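Local structure of uncharacterized protein AF_0924 (Archaeoglobus fulgidus, 3DT5) at residues A33-V38 and P126-G131; V65-F70 and E92-A97; E104-L109 and I120-K125. The protein is of unknown function but is probably a membrane-anchored protein, represented here by its mainly helical C-terminal domain with a bound calcium ion. One frame throughout, in Å; residues are numbered along the deposited sequence.

Contact 1: A33-V38 and P126-G131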
loop_
_atom_site.group_PDB
_atom_site.type_symbol
_atom_site.label_atom_id
_atom_site.label_comp_id
_atom_site.label_asym_id
_atom_site.label_seq_id
_atom_site.Cartn_x
_atom_site.Cartn_y
_atom_site.Cartn_z
ATOM N N ALA A 33 -5.367 2.407 -1.738
ATOM C CA ALA A 33 -6.305 1.798 -0.777
ATOM C C ALA A 33 -6.206 2.407 0.609
ATOM O O ALA A 33 -7.198 2.411 1.341
ATOM C CB ALA A 33 -6.065 0.234 -0.685
ATOM N N PHE A 34 -5.013 2.867 0.991
ATOM C CA PHE A 34 -4.813 3.444 2.339
ATOM C C PHE A 34 -4.642 4.960 2.370
ATOM O O PHE A 34 -4.391 5.518 3.425
ATOM C CB PHE A 34 -3.629 2.737 3.024
ATOM C CG PHE A 34 -3.990 1.340 3.466
ATOM C CD1 PHE A 34 -4.648 1.143 4.675
ATOM C CD2 PHE A 34 -3.757 0.247 2.634
ATOM C CE1 PHE A 34 -5.014 -0.170 5.080
ATOM C CE2 PHE A 34 -4.125 -1.054 3.032
ATOM C CZ PHE A 34 -4.760 -1.240 4.256
ATOM N N SER A 35 -4.804 5.612 1.221
ATOM C CA SER A 35 -4.597 7.053 1.161
ATOM C C SER A 35 -5.582 7.840 0.277
ATOM O O SER A 35 -5.702 9.057 0.418
ATOM C CB SER A 35 -3.152 7.358 0.752
ATOM O OG SER A 35 -2.922 7.038 -0.600
ATOM N N SER A 36 -6.277 7.174 -0.628
ATOM C CA SER A 36 -7.208 7.896 -1.454
ATOM C C SER A 36 -8.653 7.593 -0.978
ATOM O O SER A 36 -8.904 6.583 -0.318
ATOM C CB SER A 36 -6.944 7.590 -2.931
ATOM O OG SER A 36 -7.912 6.735 -3.469
ATOM N N TYR A 37 -9.588 8.486 -1.245
ATOM C CA TYR A 37 -10.957 8.307 -0.721
ATOM C C TYR A 37 -11.789 7.204 -1.387
ATOM O O TYR A 37 -12.869 6.842 -0.897
ATOM C CB TYR A 37 -11.712 9.631 -0.805
ATOM C CG TYR A 37 -11.207 10.661 0.160
ATOM C CD1 TYR A 37 -10.377 10.305 1.215
ATOM C CD2 TYR A 37 -11.584 12.002 0.036
ATOM C CE1 TYR A 37 -9.914 11.243 2.118
ATOM C CE2 TYR A 37 -11.120 12.958 0.944
ATOM C CZ TYR A 37 -10.292 12.554 1.982
ATOM O OH TYR A 37 -9.806 13.470 2.871
ATOM N N VAL A 38 -11.287 6.666 -2.487
ATOM C CA VAL A 38 -11.936 5.567 -3.215
ATOM C C VAL A 38 -12.156 4.328 -2.338
ATOM O O VAL A 38 -11.257 3.867 -1.655
ATOM C CB VAL A 38 -11.113 5.191 -4.456
ATOM C CG1 VAL A 38 -11.682 3.948 -5.133
ATOM C CG2 VAL A 38 -11.085 6.394 -5.458
ATOM N N PRO A 126 1.537 10.715 1.209
ATOM C CA PRO A 126 0.205 11.089 1.699
ATOM C C PRO A 126 -0.002 10.758 3.187
ATOM O O PRO A 126 0.812 10.020 3.790
ATOM C CB PRO A 126 -0.738 10.229 0.838
ATOM C CG PRO A 126 0.041 8.978 0.609
ATOM C CD PRO A 126 1.530 9.386 0.547
ATOM N N ASP A 127 -1.078 11.297 3.764
ATOM C CA ASP A 127 -1.548 10.894 5.078
ATOM C C ASP A 127 -2.193 9.527 4.924
ATOM O O ASP A 127 -2.977 9.325 4.023
ATOM C CB ASP A 127 -2.582 11.914 5.608
ATOM C CG ASP A 127 -1.967 13.293 5.784
ATOM O OD1 ASP A 127 -0.756 13.354 6.057
ATOM O OD2 ASP A 127 -2.662 14.313 5.616
ATOM N N TRP A 128 -1.876 8.600 5.820
ATOM C CA TRP A 128 -2.520 7.281 5.809
ATOM C C TRP A 128 -3.923 7.426 6.415
ATOM O O TRP A 128 -4.091 8.088 7.455
ATOM C CB TRP A 128 -1.685 6.296 6.601
ATOM C CG TRP A 128 -0.302 6.140 6.026
ATOM C CD1 TRP A 128 0.886 6.244 6.694
ATOM C CD2 TRP A 128 0.019 5.860 4.652
ATOM N NE1 TRP A 128 1.942 6.020 5.821
ATOM C CE2 TRP A 128 1.434 5.784 4.562
ATOM C CE3 TRP A 128 -0.749 5.614 3.500
ATOM C CZ2 TRP A 128 2.091 5.475 3.353
ATOM C CZ3 TRP A 128 -0.087 5.292 2.289
ATOM C CH2 TRP A 128 1.314 5.243 2.235
ATOM N N LEU A 129 -4.920 6.865 5.761
ATOM C CA LEU A 129 -6.307 7.002 6.240
ATOM C C LEU A 129 -6.619 5.837 7.215
ATOM O O LEU A 129 -7.420 4.941 6.910
ATOM C CB LEU A 129 -7.277 7.031 5.065
ATOM C CG LEU A 129 -7.109 8.275 4.163
ATOM C CD1 LEU A 129 -7.982 8.187 2.977
ATOM C CD2 LEU A 129 -7.373 9.623 4.869
ATOM N N ILE A 130 -5.928 5.844 8.356
ATOM C CA ILE A 130 -6.035 4.772 9.318
ATOM C C ILE A 130 -6.223 5.355 10.729
ATOM O O ILE A 130 -5.727 6.444 11.034
ATOM C CB ILE A 130 -4.806 3.833 9.272
ATOM C CG1 ILE A 130 -3.474 4.582 9.560
ATOM C CG2 ILE A 130 -4.759 3.001 7.910
ATOM C CD1 ILE A 130 -2.276 3.639 9.785
ATOM N N GLY A 131 -6.914 4.617 11.590
ATOM C CA GLY A 131 -7.176 5.086 12.975
ATOM C C GLY A 131 -7.529 3.937 13.885
ATOM O O GLY A 131 -7.828 2.845 13.416
HETATM O O HOH W 1 -4.611 10.564 2.322
#
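Phe34 and Leu129 join residues 34-37, on the part of the chain that carries helix 16-35, to the extended chain that leads into strand 130-131, an outer strand of a small mixed three-stranded sheet, through a single direct backbone bond. Leu129 N donates to Phe34 O at 2.7 Å and the N-H points almost straight at the oxygen, 176°, although the donor is tilted 23° from the carbonyl plane. The same oxygen receives a CA-H contact from Trp128 and lies in plane at the edge of its indole. Leu129 is the centre of an inverse gamma turn, and its backbone also bonds to Trp83 of strand 83-85. A second, water-mediated link runs between the carbonyls Ser35 O and Asp127 O, with one water donating to both. Trp128 NE1 is hydrogen-bonded to Asp99 OD1 of helix 88-116, and Ser35 OG to Ile31 O.

The van der Waals contacts flank these polar ones. Leu129 CD1 packs against the Ser35 carbonyl, 3.5 Å from Ser35 O, and meets the edge of the Tyr37 ring in plane. There Leu129 CD1 lies 3.7 Å from Tyr37 CD1, the two side chains crossing at about a right angle. An alanine here would probably leave a gap beside Ser35 O and the edge of the Tyr37 ring, which would lose its partner. Ile130 CG2, beside its backbone N and anti to the carbonyl carbon, touches the edge of the Phe34 ring at CD1, 3.7 Å away. Ser35 CB rests 3.6 Å from Pro126 CG.

Contact 2: V65-F70 and E92-A97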
loop_
_atom_site.group_PDB
_atom_site.type_symbol
_atom_site.label_atom_id
_atom_site.label_comp_id
_atom_site.label_asym_id
_atom_site.label_seq_id
_atom_site.Cartn_x
_atom_site.Cartn_y
_atom_site.Cartn_z
ATOM N N VAL A 65 7.500 -7.016 7.036
ATOM C CA VAL A 65 6.584 -6.315 7.949
ATOM C C VAL A 65 5.158 -6.278 7.440
ATOM O O VAL A 65 4.254 -5.919 8.187
ATOM C CB VAL A 65 7.063 -4.832 8.294
ATOM C CG1 VAL A 65 8.444 -4.853 9.008
ATOM C CG2 VAL A 65 7.144 -3.983 7.035
ATOM N N LEU A 66 4.925 -6.648 6.180
ATOM C CA LEU A 66 3.581 -6.490 5.612
ATOM C C LEU A 66 2.649 -7.558 6.217
ATOM O O LEU A 66 2.974 -8.760 6.121
ATOM C CB LEU A 66 3.629 -6.656 4.078
ATOM C CG LEU A 66 2.310 -6.504 3.293
ATOM C CD1 LEU A 66 1.806 -5.019 3.362
ATOM C CD2 LEU A 66 2.549 -6.967 1.825
ATOM N N PRO A 67 1.524 -7.154 6.868
ATOM C CA PRO A 67 0.618 -8.151 7.438
ATOM C C PRO A 67 0.039 -9.090 6.354
ATOM O O PRO A 67 -0.029 -8.731 5.164
ATOM C CB PRO A 67 -0.542 -7.291 8.026
ATOM C CG PRO A 67 0.129 -5.919 8.316
ATOM C CD PRO A 67 1.041 -5.779 7.110
HETATM N N MSE A 68 -0.355 -10.284 6.794
HETATM C CA MSE A 68 -0.926 -11.320 5.931
HETATM C C MSE A 68 -2.438 -11.204 5.803
HETATM O O MSE A 68 -3.034 -11.751 4.882
HETATM C CB MSE A 68 -0.685 -12.686 6.582
HETATM C CG MSE A 68 -0.420 -13.762 5.586
HETATM SE SE MSE A 68 1.393 -13.450 4.974
HETATM C CE MSE A 68 2.158 -12.519 6.537
ATOM N N HIS A 69 -3.047 -10.545 6.773
ATOM C CA HIS A 69 -4.493 -10.514 6.934
ATOM C C HIS A 69 -4.942 -9.085 7.151
ATOM O O HIS A 69 -4.223 -8.304 7.747
ATOM C CB HIS A 69 -4.931 -11.340 8.145
ATOM C CG HIS A 69 -4.598 -12.795 8.046
ATOM N ND1 HIS A 69 -5.226 -13.643 7.163
ATOM C CD2 HIS A 69 -3.704 -13.558 8.723
ATOM C CE1 HIS A 69 -4.728 -14.863 7.288
ATOM N NE2 HIS A 69 -3.793 -14.837 8.220
ATOM N N PHE A 70 -6.133 -8.732 6.688
ATOM C CA PHE A 70 -6.586 -7.340 6.840
ATOM C C PHE A 70 -8.109 -7.237 7.079
ATOM O O PHE A 70 -8.537 -6.466 7.942
ATOM C CB PHE A 70 -6.230 -6.498 5.604
ATOM C CG PHE A 70 -6.847 -5.114 5.633
ATOM C CD1 PHE A 70 -6.355 -4.148 6.508
ATOM C CD2 PHE A 70 -7.957 -4.813 4.836
ATOM C CE1 PHE A 70 -6.954 -2.866 6.565
ATOM C CE2 PHE A 70 -8.557 -3.532 4.899
ATOM C CZ PHE A 70 -8.029 -2.576 5.768
ATOM N N GLU A 92 -0.927 -0.380 14.555
ATOM C CA GLU A 92 0.501 -0.105 14.629
ATOM C C GLU A 92 1.272 -0.895 13.563
ATOM O O GLU A 92 2.195 -0.322 12.928
ATOM C CB GLU A 92 1.065 -0.347 16.042
ATOM C CG GLU A 92 0.511 0.600 17.122
ATOM C CD GLU A 92 0.864 2.086 16.901
ATOM O OE1 GLU A 92 1.832 2.392 16.175
ATOM O OE2 GLU A 92 0.187 2.961 17.496
ATOM N N GLN A 93 0.906 -2.177 13.358
ATOM C CA GLN A 93 1.536 -3.035 12.303
ATOM C C GLN A 93 1.347 -2.395 10.937
ATOM O O GLN A 93 2.284 -2.300 10.156
ATOM C CB GLN A 93 0.891 -4.421 12.201
ATOM C CG GLN A 93 1.125 -5.320 13.360
ATOM C CD GLN A 93 1.288 -6.769 12.928
ATOM O OE1 GLN A 93 0.642 -7.236 11.968
ATOM N NE2 GLN A 93 2.181 -7.491 13.627
ATOM N N TRP A 94 0.123 -1.960 10.666
ATOM C CA TRP A 94 -0.184 -1.343 9.377
ATOM C C TRP A 94 0.475 -0.003 9.220
ATOM O O TRP A 94 0.964 0.310 8.135
ATOM C CB TRP A 94 -1.717 -1.243 9.115
ATOM C CG TRP A 94 -2.210 -2.495 8.511
ATOM C CD1 TRP A 94 -2.765 -3.554 9.152
ATOM C CD2 TRP A 94 -2.081 -2.879 7.121
ATOM N NE1 TRP A 94 -3.000 -4.563 8.261
ATOM C CE2 TRP A 94 -2.591 -4.182 7.006
ATOM C CE3 TRP A 94 -1.542 -2.252 5.982
ATOM C CZ2 TRP A 94 -2.619 -4.883 5.780
ATOM C CZ3 TRP A 94 -1.566 -2.966 4.744
ATOM C CH2 TRP A 94 -2.111 -4.249 4.668
ATOM N N LYS A 95 0.529 0.809 10.278
ATOM C CA LYS A 95 1.224 2.090 10.120
ATOM C C LYS A 95 2.713 1.885 9.731
ATOM O O LYS A 95 3.251 2.531 8.842
ATOM C CB LYS A 95 1.112 2.914 11.399
ATOM C CG LYS A 95 1.616 4.350 11.175
ATOM C CD LYS A 95 2.187 4.990 12.441
ATOM C CE LYS A 95 3.416 5.854 12.055
ATOM N NZ LYS A 95 4.232 6.201 13.274
ATOM N N GLU A 96 3.367 0.967 10.429
ATOM C CA GLU A 96 4.752 0.613 10.159
ATOM C C GLU A 96 4.920 0.081 8.716
ATOM O O GLU A 96 5.845 0.462 7.992
ATOM C CB GLU A 96 5.148 -0.426 11.200
ATOM C CG GLU A 96 6.400 -1.159 10.942
ATOM C CD GLU A 96 6.822 -1.996 12.167
ATOM O OE1 GLU A 96 6.473 -1.620 13.331
ATOM O OE2 GLU A 96 7.514 -3.019 11.952
ATOM N N ALA A 97 4.029 -0.811 8.303
ATOM C CA ALA A 97 4.132 -1.400 6.965
ATOM C C ALA A 97 3.870 -0.374 5.866
ATOM O O ALA A 97 4.554 -0.418 4.844
ATOM C CB ALA A 97 3.204 -2.607 6.820
HETATM O O HOH W 2 4.243 -4.237 10.368
#
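Pro67 presses its ring onto one face of the Trp94 indole, the main bump of the 65-70 loop against helix 88-116. Its CG sits 3.6 Å from the centroid of the five-membered ring and 20° off the normal, a CH-pi contact, while CB and CG both lie close to NE1. On the opposite face Phe70 comes in edge-on: Phe70 CD1 lies 3.8 Å from Trp94 CE2, and the planes stand at 74° in an edge-to-face (T-shaped) pair. The indole fills the slot between Pro67 and Phe70. Its NE1 is buried with no hydrogen-bond partner in the model.

In the fold, the loop between helix 60-65 and strand 74-75 lies across the long helix 88-116; Phe70 and Trp94 also meet Phe34 in an aromatic cluster.

Beyond the indole, the small side chain of Ala97 makes a hollow where the loop comes close. Ala97 CB lies 3.7 Å from Val65 O and 3.9 Å from Pro67 CD, with Leu66 CD1 farther off and nearer to Trp94 CZ3. At the outer margin Val65 CG1, set anti to its own carbonyl carbon (chi1 -61°), abuts Glu96 OE2, where the two side chains cross at about a right angle. One water donates to Val65 O and to Gln93 O, 2.8 Å from each.

Contact 3: E104-L109 and I120-K125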
loop_
_atom_site.group_PDB
_atom_site.type_symbol
_atom_site.label_atom_id
_atom_site.label_comp_id
_atom_site.label_asym_id
_atom_site.label_seq_id
_atom_site.Cartn_x
_atom_site.Cartn_y
_atom_site.Cartn_z
ATOM N N GLU A 104 9.729 1.929 -0.139
ATOM C CA GLU A 104 10.004 1.027 -1.296
ATOM C C GLU A 104 9.490 1.618 -2.592
ATOM O O GLU A 104 10.148 1.553 -3.605
ATOM C CB GLU A 104 9.353 -0.353 -1.176
ATOM C CG GLU A 104 10.046 -1.255 -0.210
ATOM C CD GLU A 104 9.762 -2.717 -0.435
ATOM O OE1 GLU A 104 10.517 -3.480 0.199
ATOM O OE2 GLU A 104 8.803 -3.159 -1.152
ATOM N N PHE A 105 8.274 2.129 -2.549
ATOM C CA PHE A 105 7.653 2.752 -3.711
ATOM C C PHE A 105 8.554 3.832 -4.296
ATOM O O PHE A 105 8.764 3.858 -5.488
ATOM C CB PHE A 105 6.271 3.313 -3.327
ATOM C CG PHE A 105 5.631 4.194 -4.392
ATOM C CD1 PHE A 105 5.319 3.689 -5.655
ATOM C CD2 PHE A 105 5.342 5.531 -4.109
ATOM C CE1 PHE A 105 4.693 4.503 -6.645
ATOM C CE2 PHE A 105 4.731 6.378 -5.106
ATOM C CZ PHE A 105 4.392 5.839 -6.356
ATOM N N LEU A 106 9.045 4.747 -3.480
ATOM C CA LEU A 106 9.890 5.817 -4.018
ATOM C C LEU A 106 11.160 5.242 -4.636
ATOM O O LEU A 106 11.670 5.777 -5.622
ATOM C CB LEU A 106 10.321 6.772 -2.921
ATOM C CG LEU A 106 9.215 7.615 -2.280
ATOM C CD1 LEU A 106 9.811 8.366 -1.073
ATOM C CD2 LEU A 106 8.534 8.533 -3.283
ATOM N N GLU A 107 11.695 4.163 -4.055
ATOM C CA GLU A 107 12.900 3.565 -4.641
ATOM C C GLU A 107 12.546 2.904 -5.982
ATOM O O GLU A 107 13.271 3.024 -6.953
ATOM C CB GLU A 107 13.550 2.544 -3.686
ATOM C CG GLU A 107 14.694 1.795 -4.420
ATOM C CD GLU A 107 15.662 1.105 -3.478
ATOM O OE1 GLU A 107 16.390 0.201 -3.954
ATOM O OE2 GLU A 107 15.704 1.465 -2.277
ATOM N N VAL A 108 11.422 2.206 -6.057
ATOM C CA VAL A 108 11.042 1.565 -7.330
ATOM C C VAL A 108 10.780 2.645 -8.385
ATOM O O VAL A 108 11.175 2.506 -9.564
ATOM C CB VAL A 108 9.814 0.592 -7.165
ATOM C CG1 VAL A 108 9.397 -0.011 -8.533
ATOM C CG2 VAL A 108 10.185 -0.559 -6.217
ATOM N N LEU A 109 10.143 3.739 -7.989
ATOM C CA LEU A 109 9.987 4.870 -8.935
ATOM C C LEU A 109 11.374 5.352 -9.454
ATOM O O LEU A 109 11.543 5.549 -10.667
ATOM C CB LEU A 109 9.305 6.052 -8.256
ATOM C CG LEU A 109 7.812 6.152 -8.342
ATOM C CD1 LEU A 109 7.437 7.522 -7.796
ATOM C CD2 LEU A 109 7.392 5.997 -9.825
ATOM N N ILE A 120 12.706 12.695 -12.943
ATOM C CA ILE A 120 12.081 12.284 -11.696
ATOM C C ILE A 120 11.062 13.313 -11.215
ATOM O O ILE A 120 11.397 14.477 -11.007
ATOM C CB ILE A 120 13.154 12.115 -10.575
ATOM C CG1 ILE A 120 14.488 11.571 -11.132
ATOM C CG2 ILE A 120 12.618 11.283 -9.419
ATOM C CD1 ILE A 120 14.591 10.049 -11.273
ATOM N N SER A 121 9.820 12.882 -11.046
ATOM C CA SER A 121 8.853 13.661 -10.296
ATOM C C SER A 121 8.441 12.809 -9.104
ATOM O O SER A 121 7.553 11.959 -9.220
ATOM C CB SER A 121 7.647 14.023 -11.165
ATOM O OG SER A 121 6.785 14.922 -10.489
ATOM N N LEU A 122 9.114 12.998 -7.970
ATOM C CA LEU A 122 8.794 12.201 -6.773
ATOM C C LEU A 122 7.642 12.813 -5.993
ATOM O O LEU A 122 7.731 13.969 -5.557
ATOM C CB LEU A 122 10.007 11.931 -5.859
ATOM C CG LEU A 122 11.086 10.916 -6.282
ATOM C CD1 LEU A 122 11.978 10.585 -5.104
ATOM C CD2 LEU A 122 10.529 9.625 -6.872
ATOM N N PRO A 123 6.555 12.034 -5.817
ATOM C CA PRO A 123 5.327 12.511 -5.192
ATOM C C PRO A 123 5.556 12.751 -3.719
ATOM O O PRO A 123 6.463 12.169 -3.154
ATOM C CB PRO A 123 4.346 11.356 -5.405
ATOM C CG PRO A 123 5.186 10.132 -5.592
ATOM C CD PRO A 123 6.482 10.605 -6.201
ATOM N N GLU A 124 4.751 13.611 -3.106
ATOM C CA GLU A 124 4.790 13.869 -1.662
ATOM C C GLU A 124 4.098 12.713 -0.930
ATOM O O GLU A 124 3.201 12.110 -1.459
ATOM C CB GLU A 124 4.066 15.175 -1.345
ATOM C CG GLU A 124 4.695 16.393 -2.037
ATOM C CD GLU A 124 6.060 16.765 -1.444
ATOM O OE1 GLU A 124 7.119 16.339 -1.993
ATOM O OE2 GLU A 124 6.080 17.500 -0.424
ATOM N N LYS A 125 4.531 12.397 0.281
ATOM C CA LYS A 125 3.942 11.273 1.002
ATOM C C LYS A 125 2.521 11.615 1.448
ATOM O O LYS A 125 2.323 12.673 2.047
ATOM C CB LYS A 125 4.783 10.954 2.230
ATOM C CG LYS A 125 4.350 9.642 2.908
ATOM C CD LYS A 125 5.249 9.358 4.107
ATOM C CE LYS A 125 4.648 8.241 4.950
ATOM N NZ LYS A 125 5.694 7.942 5.979
#
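Leu109 meets the Pro123 ring tip to tip, Leu109 CD1 to Pro123 CD at 3.6 Å, where the extended chain that follows helix 88-116 doubles back along that helix. This connection from helix 88-116 to strand 130-131 makes no hydrogen bond between segments 104-109 and 120-125, and the touch is made mainly by apolar side chains. Pro123 stands over three helix residues. Besides Leu109, its CD lies 4.1 Å from Leu106 CD2, and these two side chains slide past each other in opposite directions. Its CG is 3.8 Å from Phe105 CE2, on an oblique approach to the ring. Phe105 CG is anti to the backbone N and beside the carbonyl carbon (chi1 170°), on the side of the next turn, from which Leu109 CG lies over one face of the ring, toward the rim. The ring also packs on Tyr27 and Ile31 of helix 16-35.

Leu122 completes the patch one residue earlier, its CD2 lying against both CB and CD1 of Leu109. At the far end of the segment Lys125 turns from the helix residues 104-109, and its NZ forms a salt bridge with Asp99. Leu106 CD2 and Leu122 CD2 lie 4.2 Å apart.

How the contacts relate
Contacts 1 and 2 share an aromatic core although their centres are about 14 Å apart: Phe34 CZ lies 3.6 Å from Phe70 CE1, and Phe34 CE2 is likewise 3.6 Å from Trp94 CZ3. A third touch joins Ile130 CD1 to Lys95 CB. Contact 3 adjoins contact 1 directly in sequence, with centres about 17 Å apart and no further touch. Contacts 2 and 3 both use helix 88-116, on opposite sides of the chain's centre, and stay about 7 Å apart at their nearest atoms. The bound calcium ion, at Glu44, Lys71, Ala74 and Asp75, is about 6 Å from the Phe70 side chain and about 10 Å from that of Phe34.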